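Side-chain contacts in putrescine aminotransferase (Halomonas elongata DSM 2581, PDB 6GWI), which probably transfers amino groups from amine donors such as putrescine to carbonyl acceptors, using pyridoxal-5'-phosphate as cofactor: residues Met2-Gln5 and Asp6-Leu10; Lys135-Pro138 and Asp139-Trp142; Val436-Ala439 and Arg440-Leu443. All blocks are in the same frame, centred on the assembly; numbering follows the deposited sequence.

Overall arrangement
The three contacts are local ones, spread over a class-III aminotransferase chain that pairs with a second copy. They follow one another in series: contact 1 opens helix 4-14, contact 2 joins helix 117-134 to strand 142-146, and contact 3 lies within the C-terminal helix 429-450. The centres of contacts 1 and 2 are about 54 Å apart. Those of contacts 2 and 3 are about 52 Å apart, and those of contacts 1 and 3 about 31 Å. Contact 2 is across the chain's centre from both others. Contacts 1 and 2 each reach the second subunit, whereas contact 3 packs within its own chain. Contact 2 enters the parallel sheet, near whose strand ends several pyridoxal-5'-phosphate pocket residues lie.

Contact 1. Residues Met2-Gln5 and Asp6-Leu10; sequences MQTQ and DYQAL
Met2 lies across the Tyr7 ring at the start of helix 4-14, and this is the compact part of the contact. Its CB sits over one face of the ring, 4.2 Å from the centroid and displaced toward the rim, a CH-pi contact. SD, 4.5 Å from the same centroid, approaches obliquely as a Met-aromatic contact. A bend at the last torsion (chi3 70°) turns CE back over the first helical turn, against Asp6 CB at 3.3 Å and Leu10 CD1 at 3.7 Å.

Gln3 occupies the N-cap position. Its N donates to Asp6 OD2, three residues on (3.1 Å, 164° at the hydrogen), on the anti side and tilted out of the carboxylate plane. Gln3 O in turn accepts from Tyr7 N at 3.1 Å, with only a weak bond from Asp6 N.

The solvent side is looser: Gln5 is exposed, and its amide comes within bonding distance of neither Asp6 carboxylate oxygen, CG staying 4.2 Å from Asp6 OD1. On another flank Thr4 CG2 lies 3.8 Å from Gln8 CD. Thr4 OG1 bonds Ser44 OG just beyond strand 40-43, Gln8 NE2 bonds Ser30 O just before strand 31-37, and Met2, Tyr7 and Leu10 pack on Arg95 and Glu98 in helix 91-103 of the second subunit.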
ATOM      1  N   MET B   2     -12.815 -27.464  -9.292  1.00 45.26           N
ATOM      2  CA  MET B   2     -13.132 -27.185  -7.863  1.00 50.01           C
ATOM      3  C   MET B   2     -14.574 -26.721  -7.677  1.00 43.91           C
ATOM      4  O   MET B   2     -15.104 -25.952  -8.477  1.00 43.28           O
ATOM      5  CB  MET B   2     -12.177 -26.132  -7.297  1.00 73.20           C
ATOM      6  CG  MET B   2     -10.773 -26.645  -7.041  1.00 76.58           C
ATOM      7  SD  MET B   2      -9.817 -25.548  -5.980  1.00 77.94           S
ATOM      8  CE  MET B   2     -10.658 -25.780  -4.419  1.00 48.17           C
ATOM      9  N   GLN B   3     -15.192 -27.203  -6.605  1.00 34.11           N
ATOM     10  CA  GLN B   3     -16.560 -26.881  -6.227  1.00 26.17           C
ATOM     11  C   GLN B   3     -16.560 -25.807  -5.144  1.00 24.96           C
ATOM     12  O   GLN B   3     -15.541 -25.543  -4.502  1.00 24.09           O
ATOM     13  CB  GLN B   3     -17.297 -28.129  -5.740  1.00 31.91           C
ATOM     14  CG  GLN B   3     -17.490 -29.182  -6.817  1.00 33.39           C
ATOM     15  CD  GLN B   3     -17.935 -30.514  -6.253  1.00 40.05           C
ATOM     16  OE1 GLN B   3     -17.324 -31.042  -5.325  1.00 37.19           O
ATOM     17  NE2 GLN B   3     -19.008 -31.064  -6.809  1.00 37.86           N
ATOM     18  N   THR B   4     -17.720 -25.170  -4.967  1.00 25.54           N
ATOM     19  CA  THR B   4     -17.826 -24.056  -4.030  1.00 39.08           C
ATOM     20  C   THR B   4     -17.250 -24.428  -2.669  1.00 29.74           C
ATOM     21  O   THR B   4     -16.427 -23.696  -2.107  1.00 27.14           O
ATOM     22  CB  THR B   4     -19.292 -23.639  -3.882  1.00 32.44           C
ATOM     23  OG1 THR B   4     -19.804 -23.216  -5.152  1.00 36.86           O
ATOM     24  CG2 THR B   4     -19.443 -22.509  -2.861  1.00 35.12           C
ATOM     25  N   GLN B   5     -17.661 -25.576  -2.127  1.00 25.97           N
ATOM     26  CA  GLN B   5     -17.210 -25.965  -0.797  1.00 29.51           C
ATOM     27  C   GLN B   5     -15.709 -26.229  -0.755  1.00 34.36           C
ATOM     28  O   GLN B   5     -15.087 -26.064   0.301  1.00 29.31           O
ATOM     29  CB  GLN B   5     -18.000 -27.188  -0.325  1.00 27.08           C
ATOM     30  CG  GLN B   5     -17.728 -28.472  -1.099  1.00 28.60           C
ATOM     31  CD  GLN B   5     -18.655 -28.620  -2.301  1.00 39.13           C
ATOM     32  OE1 GLN B   5     -19.117 -27.628  -2.866  1.00 34.48           O
ATOM     33  NE2 GLN B   5     -18.942 -29.858  -2.685  1.00 40.74           N
ATOM     34  N   ASP B   6     -15.104 -26.620  -1.881  1.00 30.12           N
ATOM     35  CA  ASP B   6     -13.653 -26.776  -1.919  1.00 30.14           C
ATOM     36  C   ASP B   6     -12.961 -25.428  -1.766  1.00 30.33           C
ATOM     37  O   ASP B   6     -12.027 -25.284  -0.970  1.00 24.42           O
ATOM     38  CB  ASP B   6     -13.221 -27.448  -3.224  1.00 41.45           C
ATOM     39  CG  ASP B   6     -13.796 -28.838  -3.383  1.00 40.78           C
ATOM     40  OD1 ASP B   6     -13.921 -29.552  -2.367  1.00 40.29           O
ATOM     41  OD2 ASP B   6     -14.129 -29.212  -4.529  1.00 43.08           O
ATOM     42  N   TYR B   7     -13.388 -24.436  -2.553  1.00 21.91           N
ATOM     43  CA  TYR B   7     -12.912 -23.070  -2.373  1.00 20.94           C
ATOM     44  C   TYR B   7     -13.083 -22.612  -0.932  1.00 20.35           C
ATOM     45  O   TYR B   7     -12.164 -22.042  -0.332  1.00 24.20           O
ATOM     46  CB  TYR B   7     -13.673 -22.128  -3.310  1.00 26.83           C
ATOM     47  CG  TYR B   7     -13.200 -22.156  -4.742  1.00 45.99           C
ATOM     48  CD1 TYR B   7     -11.874 -21.899  -5.055  1.00 30.04           C
ATOM     49  CD2 TYR B   7     -14.078 -22.438  -5.784  1.00 45.44           C
ATOM     50  CE1 TYR B   7     -11.430 -21.919  -6.360  1.00 39.67           C
ATOM     51  CE2 TYR B   7     -13.641 -22.462  -7.099  1.00 42.49           C
ATOM     52  CZ  TYR B   7     -12.313 -22.202  -7.377  1.00 31.37           C
ATOM     53  OH  TYR B   7     -11.851 -22.219  -8.673  1.00 23.04           O
ATOM     54  N   GLN B   8     -14.273 -22.832  -0.365  1.00 26.91           N
ATOM     55  CA  GLN B   8     -14.558 -22.342   0.979  1.00 28.85           C
ATOM     56  C   GLN B   8     -13.634 -22.988   2.003  1.00 23.16           C
ATOM     57  O   GLN B   8     -13.151 -22.321   2.924  1.00 24.86           O
ATOM     58  CB  GLN B   8     -16.024 -22.602   1.332  1.00 33.96           C
ATOM     59  CG  GLN B   8     -17.024 -21.794   0.504  1.00 38.28           C
ATOM     60  CD  GLN B   8     -18.473 -22.138   0.820  1.00 42.54           C
ATOM     61  OE1 GLN B   8     -18.829 -23.307   0.967  1.00 43.25           O
ATOM     62  NE2 GLN B   8     -19.316 -21.116   0.918  1.00 33.49           N
ATOM     63  N   ALA B   9     -13.369 -24.288   1.854  1.00 28.19           N
ATOM     64  CA  ALA B   9     -12.535 -24.981   2.829  1.00 34.02           C
ATOM     65  C   ALA B   9     -11.092 -24.495   2.763  1.00 33.21           C
ATOM     66  O   ALA B   9     -10.469 -24.233   3.798  1.00 25.46           O
ATOM     67  CB  ALA B   9     -12.614 -26.492   2.605  1.00 23.62           C
ATOM     68  N   LEU B  10     -10.539 -24.373   1.550  1.00 28.26           N
ATOM     69  CA  LEU B  10      -9.195 -23.822   1.401  1.00 22.37           C
ATOM     70  C   LEU B  10      -9.138 -22.385   1.898  1.00 21.97           C
ATOM     71  O   LEU B  10      -8.189 -21.989   2.586  1.00 24.27           O
ATOM     72  CB  LEU B  10      -8.750 -23.880  -0.059  1.00 25.10           C
ATOM     73  CG  LEU B  10      -8.263 -25.221  -0.607  1.00 33.07           C
ATOM     74  CD1 LEU B  10      -7.909 -25.057  -2.078  1.00 31.94           C
ATOM     75  CD2 LEU B  10      -7.081 -25.772   0.168  1.00 33.33           C
TER

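Contact 2. Residues Lys135-Pro138 and Asp139-Trp142; sequences KGQP and DKQW
Gln137 and Lys140 meet across a tight reversal, through both backbone and side chains. The hydrogen bonding between the two halves is confined to the backbone: Lys140 N donates to Gln137 O at 3.1 Å, with 159° at the hydrogen. The donor stands above the carbonyl plane, 50° out of it, so the bond does not use a lone-pair direction. It closes a type I beta turn from Gln137 to Lys140, with Pro138 and Asp139 at the corner positions.

The remaining contacts are van der Waals. The Gln137 and Lys140 side chains run side by side in the same direction, and Gln137 OE1 touches Lys140 CD at 3.2 Å. Lys140 is bent at its last two torsions, chi3 standing at 95°, which turn the ammonium group away from the glutamine. Further along, Gln141 CG rests on Pro138 O at 3.2 Å, and the amide carbon CD of Gln141 follows at 3.5 Å from that oxygen. An alanine in place of Gln141 is likely to leave Pro138 O without this cover and to open a gap against Pro172 of the second subunit, on which the glutamine also packs.

Charge is dealt with outside the turn. The buried Lys140 NZ bonds Val217 O and Asp250 O, and the lysine makes a cation-pi contact with Trp132, so the polar end is gripped by carbonyls and an aromatic ring.

Gly136, with positive phi, ends helix 117-134 in a Schellman motif, and Lys140 is the centre of an inverse gamma turn. Together the helix cap and the two turns form a compact helix-to-strand connection of the fold-type I fold of PLP-dependent aminotransferases, leading from the helix that starts in the pyridoxal-5'-phosphate pocket into strand 142-146 of the parallel sheet.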
ATOM      1  N   LYS B 135       9.038  25.133   6.679  1.00 30.35           N
ATOM      2  CA  LYS B 135       8.649  26.529   6.843  1.00 29.50           C
ATOM      3  C   LYS B 135       9.191  27.154   8.122  1.00 30.34           C
ATOM      4  O   LYS B 135       8.896  28.327   8.383  1.00 24.90           O
ATOM      5  CB  LYS B 135       7.122  26.669   6.857  1.00 31.55           C
ATOM      6  CG  LYS B 135       6.402  26.086   5.651  1.00 34.42           C
ATOM      7  CD  LYS B 135       6.625  26.882   4.374  1.00 29.00           C
ATOM      8  CE  LYS B 135       5.918  28.226   4.400  1.00 36.10           C
ATOM      9  NZ  LYS B 135       6.169  28.981   3.136  1.00 41.60           N
ATOM     10  N   GLY B 136       9.940  26.406   8.929  1.00 25.61           N
ATOM     11  CA  GLY B 136      10.417  26.916  10.198  1.00 32.54           C
ATOM     12  C   GLY B 136       9.392  26.888  11.307  1.00 32.87           C
ATOM     13  O   GLY B 136       9.556  27.596  12.305  1.00 28.23           O
ATOM     14  N   GLN B 137       8.342  26.083  11.171  1.00 31.01           N
ATOM     15  CA  GLN B 137       7.258  26.015  12.152  1.00 32.48           C
ATOM     16  C   GLN B 137       7.044  24.564  12.559  1.00 29.56           C
ATOM     17  O   GLN B 137       6.010  23.960  12.250  1.00 31.82           O
ATOM     18  CB  GLN B 137       5.984  26.626  11.571  1.00 28.95           C
ATOM     19  CG  GLN B 137       6.149  28.078  11.178  1.00 33.68           C
ATOM     20  CD  GLN B 137       4.857  28.711  10.719  1.00 41.38           C
ATOM     21  OE1 GLN B 137       3.905  28.850  11.486  1.00 48.75           O
ATOM     22  NE2 GLN B 137       4.813  29.085   9.447  1.00 44.47           N
ATOM     23  N   PRO B 138       8.006  23.978  13.279  1.00 37.01           N
ATOM     24  CA  PRO B 138       7.932  22.541  13.586  1.00 31.68           C
ATOM     25  C   PRO B 138       6.862  22.175  14.602  1.00 34.29           C
ATOM     26  O   PRO B 138       6.600  20.979  14.789  1.00 31.93           O
ATOM     27  CB  PRO B 138       9.337  22.229  14.117  1.00 23.95           C
ATOM     28  CG  PRO B 138       9.771  23.511  14.742  1.00 25.76           C
ATOM     29  CD  PRO B 138       9.202  24.606  13.872  1.00 33.77           C
ATOM     30  N   ASP B 139       6.233  23.147  15.261  1.00 42.21           N
ATOM     31  CA  ASP B 139       5.146  22.848  16.181  1.00 46.81           C
ATOM     32  C   ASP B 139       3.790  22.760  15.490  1.00 33.71           C
ATOM     33  O   ASP B 139       2.821  22.325  16.120  1.00 28.40           O
ATOM     34  CB  ASP B 139       5.073  23.916  17.281  1.00 59.40           C
ATOM     35  CG  ASP B 139       6.317  23.951  18.155  1.00 45.30           C
ATOM     36  OD1 ASP B 139       6.881  22.876  18.448  1.00 38.99           O
ATOM     37  OD2 ASP B 139       6.726  25.060  18.557  1.00 52.56           O
ATOM     38  N   LYS B 140       3.701  23.143  14.215  1.00 22.92           N
ATOM     39  CA  LYS B 140       2.479  22.993  13.424  1.00 27.61           C
ATOM     40  C   LYS B 140       2.388  21.547  12.956  1.00 21.99           C
ATOM     41  O   LYS B 140       2.855  21.190  11.873  1.00 31.09           O
ATOM     42  CB  LYS B 140       2.465  23.961  12.247  1.00 33.26           C
ATOM     43  CG  LYS B 140       1.855  25.316  12.580  1.00 41.97           C
ATOM     44  CD  LYS B 140       1.911  26.286  11.405  1.00 38.64           C
ATOM     45  CE  LYS B 140       0.627  26.295  10.585  1.00 28.49           C
ATOM     46  NZ  LYS B 140      -0.561  26.705  11.377  1.00 20.13           N
ATOM     47  N   GLN B 141       1.790  20.697  13.797  1.00 22.53           N
ATOM     48  CA  GLN B 141       1.814  19.261  13.564  1.00 24.01           C
ATOM     49  C   GLN B 141       0.433  18.619  13.548  1.00 27.10           C
ATOM     50  O   GLN B 141       0.242  17.564  12.933  1.00 21.66           O
ATOM     51  CB  GLN B 141       2.625  18.560  14.659  1.00 26.73           C
ATOM     52  CG  GLN B 141       4.020  19.069  14.868  1.00 43.04           C
ATOM     53  CD  GLN B 141       4.676  18.411  16.065  1.00 62.37           C
ATOM     54  OE1 GLN B 141       5.571  17.581  15.916  1.00 55.26           O
ATOM     55  NE2 GLN B 141       4.222  18.768  17.262  1.00 83.47           N
ATOM     56  N   TRP B 142      -0.532  19.228  14.232  1.00 23.13           N
ATOM     57  CA  TRP B 142      -1.814  18.573  14.449  1.00 27.65           C
ATOM     58  C   TRP B 142      -2.627  18.495  13.164  1.00 17.54           C
ATOM     59  O   TRP B 142      -2.689  19.451  12.385  1.00 19.54           O
ATOM     60  CB  TRP B 142      -2.616  19.309  15.524  1.00 32.78           C
ATOM     61  CG  TRP B 142      -2.206  18.958  16.922  1.00 32.53           C
ATOM     62  CD1 TRP B 142      -1.189  19.517  17.640  1.00 26.24           C
ATOM     63  CD2 TRP B 142      -2.803  17.971  17.775  1.00 23.76           C
ATOM     64  NE1 TRP B 142      -1.115  18.942  18.885  1.00 31.64           N
ATOM     65  CE2 TRP B 142      -2.095  17.990  18.994  1.00 28.76           C
ATOM     66  CE3 TRP B 142      -3.868  17.076  17.629  1.00 23.31           C
ATOM     67  CZ2 TRP B 142      -2.416  17.149  20.056  1.00 26.25           C
ATOM     68  CZ3 TRP B 142      -4.185  16.243  18.688  1.00 25.57           C
ATOM     69  CH2 TRP B 142      -3.461  16.285  19.884  1.00 22.20           C
TER

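Contact 3. Residues Val436-Ala439 and Arg440-Leu443; sequences VELA and RRAL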
ATOM      1  N   VAL B 436     -33.310  -0.404  -8.444  1.00 34.54           N
ATOM      2  CA  VAL B 436     -34.319   0.126  -7.532  1.00 42.87           C
ATOM      3  C   VAL B 436     -35.415  -0.903  -7.281  1.00 41.06           C
ATOM      4  O   VAL B 436     -35.897  -1.051  -6.151  1.00 44.78           O
ATOM      5  CB  VAL B 436     -34.885   1.448  -8.084  1.00 51.40           C
ATOM      6  CG1 VAL B 436     -36.034   1.948  -7.220  1.00 45.31           C
ATOM      7  CG2 VAL B 436     -33.777   2.495  -8.170  1.00 40.70           C
ATOM      8  N   GLU B 437     -35.837  -1.622  -8.324  1.00 37.34           N
ATOM      9  CA  GLU B 437     -36.847  -2.661  -8.149  1.00 37.25           C
ATOM     10  C   GLU B 437     -36.368  -3.731  -7.174  1.00 37.47           C
ATOM     11  O   GLU B 437     -37.109  -4.149  -6.278  1.00 41.88           O
ATOM     12  CB  GLU B 437     -37.200  -3.285  -9.500  1.00 59.61           C
ATOM     13  CG  GLU B 437     -37.852  -2.319 -10.479  1.00 85.26           C
ATOM     14  CD  GLU B 437     -37.918  -2.872 -11.890  1.00103.90           C
ATOM     15  OE1 GLU B 437     -37.696  -4.088 -12.066  1.00102.25           O
ATOM     16  OE2 GLU B 437     -38.191  -2.089 -12.824  1.00107.23           O
ATOM     17  N   LEU B 438     -35.126  -4.194  -7.340  1.00 31.71           N
ATOM     18  CA  LEU B 438     -34.590  -5.196  -6.427  1.00 28.70           C
ATOM     19  C   LEU B 438     -34.466  -4.633  -5.018  1.00 33.37           C
ATOM     20  O   LEU B 438     -34.731  -5.334  -4.034  1.00 36.69           O
ATOM     21  CB  LEU B 438     -33.231  -5.687  -6.922  1.00 35.20           C
ATOM     22  CG  LEU B 438     -33.218  -6.520  -8.203  1.00 42.17           C
ATOM     23  CD1 LEU B 438     -31.790  -6.709  -8.683  1.00 42.52           C
ATOM     24  CD2 LEU B 438     -33.886  -7.863  -7.964  1.00 46.66           C
ATOM     25  N   ALA B 439     -34.068  -3.365  -4.903  1.00 40.36           N
ATOM     26  CA  ALA B 439     -34.016  -2.718  -3.598  1.00 46.21           C
ATOM     27  C   ALA B 439     -35.382  -2.738  -2.924  1.00 39.53           C
ATOM     28  O   ALA B 439     -35.505  -3.114  -1.751  1.00 35.22           O
ATOM     29  CB  ALA B 439     -33.510  -1.283  -3.751  1.00 43.32           C
ATOM     30  N   ARG B 440     -36.430  -2.357  -3.661  1.00 36.95           N
ATOM     31  CA  ARG B 440     -37.763  -2.304  -3.074  1.00 41.47           C
ATOM     32  C   ARG B 440     -38.217  -3.688  -2.628  1.00 50.76           C
ATOM     33  O   ARG B 440     -38.820  -3.841  -1.560  1.00 53.26           O
ATOM     34  CB  ARG B 440     -38.758  -1.734  -4.084  1.00 37.79           C
ATOM     35  CG  ARG B 440     -40.143  -1.476  -3.513  1.00 52.37           C
ATOM     36  CD  ARG B 440     -41.084  -0.927  -4.573  1.00 62.42           C
ATOM     37  NE  ARG B 440     -40.606   0.317  -5.172  1.00 72.76           N
ATOM     38  CZ  ARG B 440     -40.856   1.539  -4.714  1.00 88.74           C
ATOM     39  NH1 ARG B 440     -41.587   1.721  -3.621  1.00 61.76           N
ATOM     40  NH2 ARG B 440     -40.364   2.588  -5.359  1.00143.21           N
ATOM     41  N   ARG B 441     -37.931  -4.711  -3.438  1.00 36.43           N
ATOM     42  CA  ARG B 441     -38.279  -6.077  -3.063  1.00 60.43           C
ATOM     43  C   ARG B 441     -37.609  -6.470  -1.753  1.00 50.52           C
ATOM     44  O   ARG B 441     -38.249  -7.054  -0.870  1.00 39.74           O
ATOM     45  CB  ARG B 441     -37.881  -7.032  -4.189  1.00 77.34           C
ATOM     46  CG  ARG B 441     -38.407  -8.450  -4.045  1.00 75.38           C
ATOM     47  CD  ARG B 441     -38.209  -9.231  -5.342  1.00 67.55           C
ATOM     48  NE  ARG B 441     -38.803  -8.541  -6.485  0.99 61.42           N
ATOM     49  CZ  ARG B 441     -38.465  -8.751  -7.755  0.51 54.38           C
ATOM     50  NH1 ARG B 441     -37.524  -9.636  -8.063  0.91 54.80           N
ATOM     51  NH2 ARG B 441     -39.065  -8.068  -8.719  0.90 54.37           N
ATOM     52  N   ALA B 442     -36.324  -6.139  -1.599  1.00 41.38           N
ATOM     53  CA  ALA B 442     -35.624  -6.440  -0.355  1.00 41.08           C
ATOM     54  C   ALA B 442     -36.171  -5.607   0.797  1.00 42.26           C
ATOM     55  O   ALA B 442     -36.277  -6.094   1.928  1.00 38.43           O
ATOM     56  CB  ALA B 442     -34.125  -6.198  -0.528  1.00 47.93           C
ATOM     57  N   LEU B 443     -36.520  -4.347   0.531  1.00 44.42           N
ATOM     58  CA  LEU B 443     -37.120  -3.521   1.571  1.00 43.21           C
ATOM     59  C   LEU B 443     -38.462  -4.095   2.008  1.00 46.37           C
ATOM     60  O   LEU B 443     -38.759  -4.158   3.206  1.00 53.18           O
ATOM     61  CB  LEU B 443     -37.283  -2.086   1.075  1.00 35.09           C
ATOM     62  CG  LEU B 443     -36.009  -1.267   0.876  1.00 34.66           C
ATOM     63  CD1 LEU B 443     -36.341   0.001   0.105  1.00 37.31           C
ATOM     64  CD2 LEU B 443     -35.357  -0.931   2.204  1.00 40.67           C
TER
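Leu438 CD2 approaches the Arg441 guanidinium obliquely, 4.0 Å from NH1, along the C-terminal alpha-helix 429-450. The Glu437 carboxylate is also near this group without pairing with it: Glu437 OE1 is 5.4 Å from Arg441 NH2, which may leave a weak attraction. The other flat group, the Arg440 guanidinium, turns away from the preceding turn; its NH2 bonds Ser360 O, and its NH1 forms a long, weak ion pair with Asp363.

The backbone beneath these groups is regular. Successive i to i+4 bonds run from Arg440 N to Val436 O (2.9 Å), Arg441 N to Glu437 O (3.0 Å) and Ala442 N to Leu438 O (3.0 Å), all with angles of at least 160° at the hydrogen. Arg441 has CG anti to its N (chi1 -169°), and with a bend at chi3 the chain comes back past Leu438.

The buried flank carries the small and apolar side chains. Val436 packs on Arg357 and Trp358 of helix 342-359, while Ala442 meets Leu404 and Cys405 of helix 397-407. Leu443 reaches Leu379 and Leu381 of strand 376-381, which ties the helix to the antiparallel sheet. Leu443 also folds over the preceding turn: its N bonds Ala439 O at 2.8 Å, and its CG lies 3.3 Å from that same oxygen.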